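Local structure of ParA (Salmonella enterica subsp. enterica serovar Newport str. SL317, 3EZF) at residues S270-T275 with L310-G315; K103-H108 with D146-V151; Q218-V223 with Q230-I235. The protein acts in plasmid partition and ADP-mediated transcriptional regulation, probably binding DNA through a winged helix-turn-helix and nucleotide through a P-loop NTPase domain. All blocks are in the same frame, centred on the assembly; numbering follows the deposited sequence.

Contact 1 of 3, residues S270-T275 with L310-G315; sequences SDLLLT and LSASIG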
loop_
_atom_site.group_PDB
_atom_site.type_symbol
_atom_site.label_atom_id
_atom_site.label_comp_id
_atom_site.label_asym_id
_atom_site.label_seq_id
_atom_site.Cartn_x
_atom_site.Cartn_y
_atom_site.Cartn_z
ATOM N N SER A 270 -21.503 7.238 4.672
ATOM C CA SER A 270 -21.344 6.467 5.895
ATOM C C SER A 270 -21.833 7.184 7.141
ATOM O O SER A 270 -21.777 8.412 7.238
ATOM C CB SER A 270 -19.874 6.085 6.059
ATOM O OG SER A 270 -19.354 5.619 4.827
ATOM N N ASP A 271 -22.309 6.407 8.106
ATOM C CA ASP A 271 -22.803 6.993 9.339
ATOM C C ASP A 271 -21.894 6.704 10.519
ATOM O O ASP A 271 -22.096 7.236 11.609
ATOM C CB ASP A 271 -24.239 6.516 9.635
ATOM C CG ASP A 271 -24.530 5.146 9.061
ATOM O OD1 ASP A 271 -23.679 4.249 9.224
ATOM O OD2 ASP A 271 -25.609 4.969 8.452
ATOM N N LEU A 272 -20.876 5.885 10.291
ATOM C CA LEU A 272 -19.932 5.525 11.347
ATOM C C LEU A 272 -18.494 5.486 10.805
ATOM O O LEU A 272 -18.204 4.811 9.822
ATOM C CB LEU A 272 -20.323 4.150 11.939
ATOM C CG LEU A 272 -19.706 3.565 13.225
ATOM C CD1 LEU A 272 -18.978 2.272 12.907
ATOM C CD2 LEU A 272 -18.761 4.552 13.870
ATOM N N LEU A 273 -17.598 6.219 11.450
ATOM C CA LEU A 273 -16.204 6.236 11.044
ATOM C C LEU A 273 -15.469 5.238 11.917
ATOM O O LEU A 273 -15.415 5.400 13.131
ATOM C CB LEU A 273 -15.594 7.609 11.274
ATOM C CG LEU A 273 -14.290 7.845 10.516
ATOM C CD1 LEU A 273 -14.612 8.091 9.039
ATOM C CD2 LEU A 273 -13.574 9.045 11.085
ATOM N N LEU A 274 -14.904 4.202 11.316
ATOM C CA LEU A 274 -14.188 3.224 12.111
ATOM C C LEU A 274 -12.693 3.393 11.859
ATOM O O LEU A 274 -12.182 3.023 10.808
ATOM C CB LEU A 274 -14.666 1.812 11.769
ATOM C CG LEU A 274 -14.188 0.670 12.669
ATOM C CD1 LEU A 274 -14.941 -0.594 12.331
ATOM C CD2 LEU A 274 -12.701 0.447 12.474
ATOM N N THR A 275 -12.007 3.977 12.840
ATOM C CA THR A 275 -10.576 4.229 12.754
ATOM C C THR A 275 -9.708 3.264 13.546
ATOM O O THR A 275 -9.631 3.332 14.768
ATOM C CB THR A 275 -10.205 5.629 13.262
ATOM O OG1 THR A 275 -10.869 6.624 12.480
ATOM C CG2 THR A 275 -8.695 5.840 13.165
ATOM N N LEU A 310 -22.205 10.958 8.436
ATOM C CA LEU A 310 -21.328 10.578 9.529
ATOM C C LEU A 310 -21.928 11.025 10.859
ATOM O O LEU A 310 -22.218 12.193 11.040
ATOM C CB LEU A 310 -19.949 11.199 9.309
ATOM C CG LEU A 310 -18.789 10.663 10.143
ATOM C CD1 LEU A 310 -18.778 9.143 10.127
ATOM C CD2 LEU A 310 -17.501 11.220 9.563
ATOM N N SER A 311 -22.122 10.097 11.789
ATOM C CA SER A 311 -22.717 10.437 13.080
ATOM C C SER A 311 -22.161 9.663 14.288
ATOM O O SER A 311 -22.641 9.822 15.399
ATOM C CB SER A 311 -24.208 10.195 13.017
ATOM O OG SER A 311 -24.448 8.808 12.813
ATOM N N ALA A 312 -21.172 8.811 14.073
ATOM C CA ALA A 312 -20.590 8.045 15.156
ATOM C C ALA A 312 -19.137 7.776 14.792
ATOM O O ALA A 312 -18.737 7.970 13.647
ATOM C CB ALA A 312 -21.337 6.742 15.325
ATOM N N SER A 313 -18.342 7.340 15.760
ATOM C CA SER A 313 -16.951 7.042 15.468
ATOM C C SER A 313 -16.377 6.066 16.485
ATOM O O SER A 313 -16.731 6.089 17.656
ATOM C CB SER A 313 -16.121 8.324 15.450
ATOM O OG SER A 313 -15.936 8.805 16.763
ATOM N N ILE A 314 -15.491 5.200 16.015
ATOM C CA ILE A 314 -14.851 4.220 16.865
ATOM C C ILE A 314 -13.371 4.219 16.520
ATOM O O ILE A 314 -13.007 4.299 15.350
ATOM C CB ILE A 314 -15.415 2.801 16.615
ATOM C CG1 ILE A 314 -16.929 2.779 16.841
ATOM C CG2 ILE A 314 -14.721 1.797 17.523
ATOM C CD1 ILE A 314 -17.368 3.131 18.240
ATOM N N GLY A 315 -12.527 4.148 17.544
ATOM C CA GLY A 315 -11.090 4.115 17.341
ATOM C C GLY A 315 -10.506 3.009 18.201
ATOM O O GLY A 315 -11.088 2.673 19.233
#
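L273 to T275 and S313 to G315 pair as neighbouring parallel strands in the P-loop NTPase sheet, where strand 312-317 is outermost in this chain. Their short axes run 10° apart. Three backbone bonds join them: L273 N to A312 O (3.0 Å), I314 N to L273 O (2.9 Å) and T275 N to I314 O (2.7 Å). L273 therefore uses both its N-H and its carbonyl toward the same strand, as a parallel ladder requires.

Ahead of the ladder, D271 O is gripped by two donors of S311. S311 N bonds to D271 O at 2.9 Å. S311 OG, set between its own backbone N and carbonyl carbon by chi1 (64°), reaches D271 O in the carbonyl plane, on a lone pair. The D271 carboxylate forms a salt bridge with R309.

Apolar contacts occur on both faces of the pair. On one, L272 CD2 lies against I314 CG1 (3.9 Å) and A312 CB (3.7 Å). V398 and R394 of helix 378-400 touch A312 and I314 on this face. The face of L273 and S313 reaches the dimer partner, since S313 OG is hydrogen-bonded to D6 of the second subunit. On this face, L310 comes in from the loop. With CG anti to the backbone N (chi1 -165°), its side chain turns in, and L310 CD1 touches L273 CB at 3.7 Å.

Contact 2 of 3, residues K103-H108 with D146-V151; sequences KYRDIH and DLRILV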
loop_
_atom_site.group_PDB
_atom_site.type_symbol
_atom_site.label_atom_id
_atom_site.label_comp_id
_atom_site.label_asym_id
_atom_site.label_seq_id
_atom_site.Cartn_x
_atom_site.Cartn_y
_atom_site.Cartn_z
ATOM N N LYS A 103 -33.874 -11.634 14.589
ATOM C CA LYS A 103 -32.600 -11.468 13.870
ATOM C C LYS A 103 -32.233 -9.989 13.875
ATOM O O LYS A 103 -33.070 -9.131 14.151
ATOM C CB LYS A 103 -32.727 -11.904 12.407
ATOM C CG LYS A 103 -32.993 -13.362 12.195
ATOM C CD LYS A 103 -33.642 -13.600 10.835
ATOM C CE LYS A 103 -34.037 -15.068 10.631
ATOM N NZ LYS A 103 -32.876 -16.004 10.616
ATOM N N TYR A 104 -30.988 -9.691 13.535
ATOM C CA TYR A 104 -30.533 -8.312 13.510
ATOM C C TYR A 104 -31.374 -7.442 12.575
ATOM O O TYR A 104 -31.579 -6.249 12.823
ATOM C CB TYR A 104 -29.062 -8.255 13.110
ATOM C CG TYR A 104 -28.479 -6.883 13.294
ATOM C CD1 TYR A 104 -28.590 -5.919 12.288
ATOM C CD2 TYR A 104 -27.846 -6.528 14.489
ATOM C CE1 TYR A 104 -28.093 -4.636 12.467
ATOM C CE2 TYR A 104 -27.345 -5.247 14.679
ATOM C CZ TYR A 104 -27.469 -4.303 13.664
ATOM O OH TYR A 104 -26.992 -3.022 13.849
ATOM N N ARG A 105 -31.876 -8.046 11.508
ATOM C CA ARG A 105 -32.697 -7.318 10.546
ATOM C C ARG A 105 -34.124 -7.070 11.068
ATOM O O ARG A 105 -34.964 -6.526 10.363
ATOM C CB ARG A 105 -32.771 -8.101 9.233
ATOM C CG ARG A 105 -33.703 -9.271 9.308
ATOM C CD ARG A 105 -33.547 -10.191 8.132
ATOM N NE ARG A 105 -32.293 -10.933 8.188
ATOM C CZ ARG A 105 -32.009 -11.953 7.387
ATOM N NH1 ARG A 105 -32.899 -12.327 6.485
ATOM N NH2 ARG A 105 -30.848 -12.591 7.479
ATOM N N ASP A 106 -34.405 -7.483 12.298
ATOM C CA ASP A 106 -35.734 -7.286 12.868
ATOM C C ASP A 106 -35.736 -6.138 13.885
ATOM O O ASP A 106 -36.790 -5.671 14.317
ATOM C CB ASP A 106 -36.214 -8.578 13.544
ATOM C CG ASP A 106 -36.488 -9.694 12.550
ATOM O OD1 ASP A 106 -35.901 -10.785 12.690
ATOM O OD2 ASP A 106 -37.297 -9.487 11.624
ATOM N N ILE A 107 -34.549 -5.680 14.258
ATOM C CA ILE A 107 -34.422 -4.608 15.228
ATOM C C ILE A 107 -34.076 -3.297 14.558
ATOM O O ILE A 107 -34.655 -2.254 14.875
ATOM C CB ILE A 107 -33.304 -4.919 16.251
ATOM C CG1 ILE A 107 -33.769 -5.988 17.227
ATOM C CG2 ILE A 107 -32.886 -3.649 16.975
ATOM C CD1 ILE A 107 -34.263 -7.223 16.555
ATOM N N HIS A 108 -33.137 -3.358 13.619
ATOM C CA HIS A 108 -32.661 -2.162 12.939
ATOM C C HIS A 108 -33.149 -1.923 11.518
ATOM O O HIS A 108 -33.256 -2.863 10.727
ATOM C CB HIS A 108 -31.139 -2.191 12.930
ATOM C CG HIS A 108 -30.533 -2.367 14.285
ATOM N ND1 HIS A 108 -30.379 -1.326 15.180
ATOM C CD2 HIS A 108 -30.045 -3.465 14.903
ATOM C CE1 HIS A 108 -29.817 -1.781 16.284
ATOM N NE2 HIS A 108 -29.602 -3.074 16.143
ATOM N N ASP A 146 -27.889 -13.532 12.456
ATOM C CA ASP A 146 -27.987 -13.843 11.031
ATOM C C ASP A 146 -27.520 -12.597 10.286
ATOM O O ASP A 146 -28.172 -12.138 9.359
ATOM C CB ASP A 146 -29.442 -14.149 10.654
ATOM C CG ASP A 146 -29.563 -14.948 9.360
ATOM O OD1 ASP A 146 -28.564 -15.054 8.625
ATOM O OD2 ASP A 146 -30.666 -15.466 9.077
ATOM N N LEU A 147 -26.395 -12.044 10.725
ATOM C CA LEU A 147 -25.819 -10.834 10.137
ATOM C C LEU A 147 -25.548 -10.921 8.632
ATOM O O LEU A 147 -25.022 -11.921 8.132
ATOM C CB LEU A 147 -24.527 -10.489 10.883
ATOM C CG LEU A 147 -24.517 -9.214 11.729
ATOM C CD1 LEU A 147 -25.824 -9.069 12.476
ATOM C CD2 LEU A 147 -23.319 -9.239 12.681
ATOM N N ARG A 148 -25.936 -9.869 7.916
ATOM C CA ARG A 148 -25.737 -9.756 6.467
ATOM C C ARG A 148 -24.764 -8.595 6.260
ATOM O O ARG A 148 -25.131 -7.431 6.444
ATOM C CB ARG A 148 -27.050 -9.435 5.781
ATOM C CG ARG A 148 -28.141 -10.465 5.978
ATOM C CD ARG A 148 -29.451 -9.910 5.442
ATOM N NE ARG A 148 -29.775 -8.618 6.048
ATOM C CZ ARG A 148 -30.818 -7.869 5.714
ATOM N NH1 ARG A 148 -31.652 -8.271 4.766
ATOM N NH2 ARG A 148 -31.032 -6.722 6.341
ATOM N N ILE A 149 -23.535 -8.923 5.865
ATOM C CA ILE A 149 -22.464 -7.950 5.696
ATOM C C ILE A 149 -21.943 -7.760 4.265
ATOM O O ILE A 149 -21.669 -8.737 3.534
ATOM C CB ILE A 149 -21.275 -8.344 6.599
ATOM C CG1 ILE A 149 -21.759 -8.480 8.046
ATOM C CG2 ILE A 149 -20.156 -7.317 6.493
ATOM C CD1 ILE A 149 -20.657 -8.786 9.065
ATOM N N LEU A 150 -21.792 -6.494 3.875
ATOM C CA LEU A 150 -21.280 -6.163 2.549
ATOM C C LEU A 150 -19.986 -5.361 2.647
ATOM O O LEU A 150 -19.887 -4.404 3.432
ATOM C CB LEU A 150 -22.300 -5.350 1.762
ATOM C CG LEU A 150 -21.904 -5.084 0.305
ATOM C CD1 LEU A 150 -22.022 -6.371 -0.487
ATOM C CD2 LEU A 150 -22.811 -4.008 -0.294
ATOM N N VAL A 151 -18.994 -5.743 1.850
ATOM C CA VAL A 151 -17.727 -5.029 1.875
ATOM C C VAL A 151 -17.430 -4.429 0.522
ATOM O O VAL A 151 -16.863 -5.086 -0.339
ATOM C CB VAL A 151 -16.541 -5.944 2.261
ATOM C CG1 VAL A 151 -15.244 -5.141 2.204
ATOM C CG2 VAL A 151 -16.727 -6.509 3.664
#
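K103, R105 and D146 form a salt-bridge network that ties two loops together. One runs from helix 89-98 to strand 112-116, from the helix-turn-helix part of the chain toward the ATPase sheet. The other leads into strand 149-153 of that sheet.

K103 and D146 lie side by side and point the same way. A bend at chi4 (-64°) places K103 NZ 2.7 Å from D146 OD2, on the anti lone pair of that oxygen. R105 NH2 is also 3.3 Å from D146 OD2, but the oxygen lies well out of the guanidinium plane, so this pairing is one of charge alone. R105 NH2 also gives a weak hydrogen bond to D146 O (3.3 Å), which sits at the guanidinium edge. The other carboxylate oxygen, D146 OD1, is salt-bridged to R137.

R105 also stacks on R148. The two guanidinium groups lie nearly flat on each other, planes 13° apart and centres 4.6 Å apart. R148 CD lies over one face of the R105 guanidinium, toward the rim, and K103 CD over the opposite face, also toward the rim. The apolar part of the contact is L147 CD1 against Y104 CB, at 3.4 Å. The Y104 hydroxyl is bonded to R399 and E396 of helix 378-400.

Two arginines stacked this closely would repel each other. D146 beside R105, and D249 in a salt bridge with R148, probably offset that repulsion.

Contact 3 of 3, residues Q218-V223 with Q230-I235; sequences QWRELV and QNQYEI. Unlike the reference sequence in segment 218-223: R220 (reference Glu), E221 (reference Asp). Unlike the reference sequence in segment 230-235: Q230 (reference Met), N231 (reference Lys), Q232 (reference Pro), Y233 (reference Ser), I235 (reference Val).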
loop_
_atom_site.group_PDB
_atom_site.type_symbol
_atom_site.label_atom_id
_atom_site.label_comp_id
_atom_site.label_asym_id
_atom_site.label_seq_id
_atom_site.Cartn_x
_atom_site.Cartn_y
_atom_site.Cartn_z
ATOM N N GLN A 218 -9.980 10.936 -13.007
ATOM C CA GLN A 218 -10.812 11.599 -13.988
ATOM C C GLN A 218 -12.271 11.538 -13.566
ATOM O O GLN A 218 -13.181 11.736 -14.374
ATOM C CB GLN A 218 -10.592 10.896 -15.322
ATOM C CG GLN A 218 -11.315 11.478 -16.508
ATOM C CD GLN A 218 -10.884 10.795 -17.796
ATOM O OE1 GLN A 218 -10.728 9.561 -17.842
ATOM N NE2 GLN A 218 -10.685 11.591 -18.853
ATOM N N TRP A 219 -12.484 11.293 -12.280
ATOM C CA TRP A 219 -13.822 11.178 -11.719
ATOM C C TRP A 219 -14.832 12.256 -12.112
ATOM O O TRP A 219 -15.842 11.939 -12.747
ATOM C CB TRP A 219 -13.751 11.070 -10.186
ATOM C CG TRP A 219 -15.088 10.712 -9.562
ATOM C CD1 TRP A 219 -15.919 11.549 -8.874
ATOM C CD2 TRP A 219 -15.767 9.446 -9.633
ATOM N NE1 TRP A 219 -17.066 10.889 -8.513
ATOM C CE2 TRP A 219 -16.999 9.595 -8.960
ATOM C CE3 TRP A 219 -15.452 8.200 -10.193
ATOM C CZ2 TRP A 219 -17.925 8.552 -8.842
ATOM C CZ3 TRP A 219 -16.367 7.162 -10.078
ATOM C CH2 TRP A 219 -17.590 7.344 -9.400
ATOM N N ARG A 220 -14.582 13.517 -11.752
ATOM C CA ARG A 220 -15.551 14.580 -12.074
ATOM C C ARG A 220 -15.976 14.585 -13.521
ATOM O O ARG A 220 -17.145 14.598 -13.862
ATOM C CB ARG A 220 -15.018 15.976 -11.724
ATOM C CG ARG A 220 -16.050 17.061 -12.013
ATOM C CD ARG A 220 -15.834 18.334 -11.217
ATOM N NE ARG A 220 -14.926 19.277 -11.870
ATOM C CZ ARG A 220 -15.166 19.891 -13.031
ATOM N NH1 ARG A 220 -16.298 19.660 -13.687
ATOM N NH2 ARG A 220 -14.273 20.746 -13.533
ATOM N N GLU A 221 -14.971 14.609 -14.364
ATOM C CA GLU A 221 -15.105 14.579 -15.797
ATOM C C GLU A 221 -16.144 13.477 -16.241
ATOM O O GLU A 221 -17.104 13.729 -17.004
ATOM C CB GLU A 221 -13.673 14.272 -16.313
ATOM C CG GLU A 221 -12.628 15.531 -16.571
ATOM C CD GLU A 221 -11.769 16.033 -15.258
ATOM O OE1 GLU A 221 -12.028 16.018 -13.972
ATOM O OE2 GLU A 221 -10.718 16.552 -15.624
ATOM N N LEU A 222 -15.895 12.241 -15.790
ATOM C CA LEU A 222 -16.748 11.078 -16.098
ATOM C C LEU A 222 -18.155 11.203 -15.530
ATOM O O LEU A 222 -19.119 10.749 -16.142
ATOM C CB LEU A 222 -16.141 9.786 -15.543
ATOM C CG LEU A 222 -14.931 9.240 -16.287
ATOM C CD1 LEU A 222 -14.281 8.116 -15.496
ATOM C CD2 LEU A 222 -15.366 8.757 -17.652
ATOM N N VAL A 223 -18.272 11.786 -14.340
ATOM C CA VAL A 223 -19.579 11.935 -13.724
ATOM C C VAL A 223 -20.395 12.871 -14.588
ATOM O O VAL A 223 -21.588 12.676 -14.754
ATOM C CB VAL A 223 -19.472 12.505 -12.286
ATOM C CG1 VAL A 223 -20.866 12.707 -11.688
ATOM C CG2 VAL A 223 -18.667 11.556 -11.408
ATOM N N GLN A 230 -25.518 15.032 -11.911
ATOM C CA GLN A 230 -25.290 14.267 -10.684
ATOM C C GLN A 230 -24.203 14.883 -9.809
ATOM O O GLN A 230 -23.269 15.498 -10.312
ATOM C CB GLN A 230 -24.870 12.840 -11.035
ATOM C CG GLN A 230 -25.997 11.861 -11.206
ATOM C CD GLN A 230 -26.707 11.595 -9.903
ATOM O OE1 GLN A 230 -27.554 10.709 -9.823
ATOM N NE2 GLN A 230 -26.367 12.363 -8.869
ATOM N N ASN A 231 -24.316 14.697 -8.498
ATOM C CA ASN A 231 -23.333 15.218 -7.553
ATOM C C ASN A 231 -22.234 14.179 -7.390
ATOM O O ASN A 231 -22.477 13.092 -6.885
ATOM C CB ASN A 231 -23.992 15.480 -6.204
ATOM C CG ASN A 231 -23.026 16.048 -5.191
ATOM O OD1 ASN A 231 -23.297 17.072 -4.563
ATOM N ND2 ASN A 231 -21.885 15.386 -5.023
ATOM N N GLN A 232 -21.021 14.522 -7.791
ATOM C CA GLN A 232 -19.914 13.578 -7.730
ATOM C C GLN A 232 -19.642 12.928 -6.395
ATOM O O GLN A 232 -18.975 11.907 -6.347
ATOM C CB GLN A 232 -18.623 14.240 -8.204
ATOM C CG GLN A 232 -18.162 15.360 -7.310
ATOM C CD GLN A 232 -16.891 15.984 -7.791
ATOM O OE1 GLN A 232 -16.645 17.158 -7.529
ATOM N NE2 GLN A 232 -16.061 15.204 -8.494
ATOM N N TYR A 233 -20.140 13.508 -5.311
ATOM C CA TYR A 233 -19.870 12.942 -3.990
ATOM C C TYR A 233 -21.057 12.248 -3.331
ATOM O O TYR A 233 -21.013 11.921 -2.151
ATOM C CB TYR A 233 -19.299 14.033 -3.060
ATOM C CG TYR A 233 -17.998 14.637 -3.568
ATOM C CD1 TYR A 233 -17.785 16.018 -3.541
ATOM C CD2 TYR A 233 -16.983 13.825 -4.091
ATOM C CE1 TYR A 233 -16.600 16.572 -4.023
ATOM C CE2 TYR A 233 -15.792 14.369 -4.574
ATOM C CZ TYR A 233 -15.606 15.743 -4.539
ATOM O OH TYR A 233 -14.432 16.283 -5.024
ATOM N N GLU A 234 -22.116 12.010 -4.096
ATOM C CA GLU A 234 -23.291 11.341 -3.563
ATOM C C GLU A 234 -23.606 10.105 -4.385
ATOM O O GLU A 234 -24.610 9.437 -4.135
ATOM C CB GLU A 234 -24.508 12.262 -3.583
ATOM C CG GLU A 234 -24.349 13.557 -2.809
ATOM C CD GLU A 234 -25.637 14.392 -2.763
ATOM O OE1 GLU A 234 -26.552 14.140 -3.575
ATOM O OE2 GLU A 234 -25.735 15.312 -1.919
ATOM N N ILE A 235 -22.759 9.798 -5.366
ATOM C CA ILE A 235 -22.987 8.633 -6.217
ATOM C C ILE A 235 -23.011 7.324 -5.435
ATOM O O ILE A 235 -23.913 6.518 -5.616
ATOM C CB ILE A 235 -21.920 8.489 -7.321
ATOM C CG1 ILE A 235 -21.647 9.834 -8.000
ATOM C CG2 ILE A 235 -22.406 7.482 -8.348
ATOM C CD1 ILE A 235 -22.886 10.506 -8.553
#
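Q230, in the loop between helices 219-226 and 235-241, meets V223. V223 CG1 lies 3.9 Å from Q230 O and 4.1 Å from Q230 CB. The two side chains cross at about a right angle.

Q232 has the largest share of the contact. Its carbonyl oxygen accepts a hydrogen bond from W219 NE1 (3.1 Å, 159° at the hydrogen). The oxygen lies at the indole edge, 14° out of the ring plane, and the donor is tilted 16° from the carbonyl plane. N265 of helix 261-267 bonds to the same oxygen, so two side chains hold this loop carbonyl. Q232 CB sits beside the indole, 3.7 Å from W219 NE1. V223 CG2 lies 3.4 Å above one face of the W219 ring, toward its rim.

E234 then takes the N-cap position of helix 235-241. I235, the first residue of that helix, turns back toward helix 219-226. I235 CG1 is 4.0 Å from W219 CZ2, at the ring edge, and I235 CD1 is 4.3 Å from V223 CG1. M181 of helix 177-182 touches both W219 and I235.

This is a loop connecting two successive helices of the ATPase part of the chain, with a tryptophan N-H bonded to a loop carbonyl.

In the fold
Contacts 1 and 2 both reach the six-stranded parallel sheet, and their centres are about 18 Å apart. Contact 1 is core: nearly all its residues are buried, and backbone bonds between strands dominate. Contact 2 is partly buried and held mainly by charged side chains, where a loop meets the lead-in to strand 149-153. Helix 378-400 touches both. Contact 3 lies farther out, its centre about 24 Å from the centre of the chain, and joins helix 219-226 to the loop before helix 235-241. Between its segments there is one side-chain-to-backbone hydrogen bond, with apolar contacts around it. Of the three, contact 1 alone is touched by the second subunit.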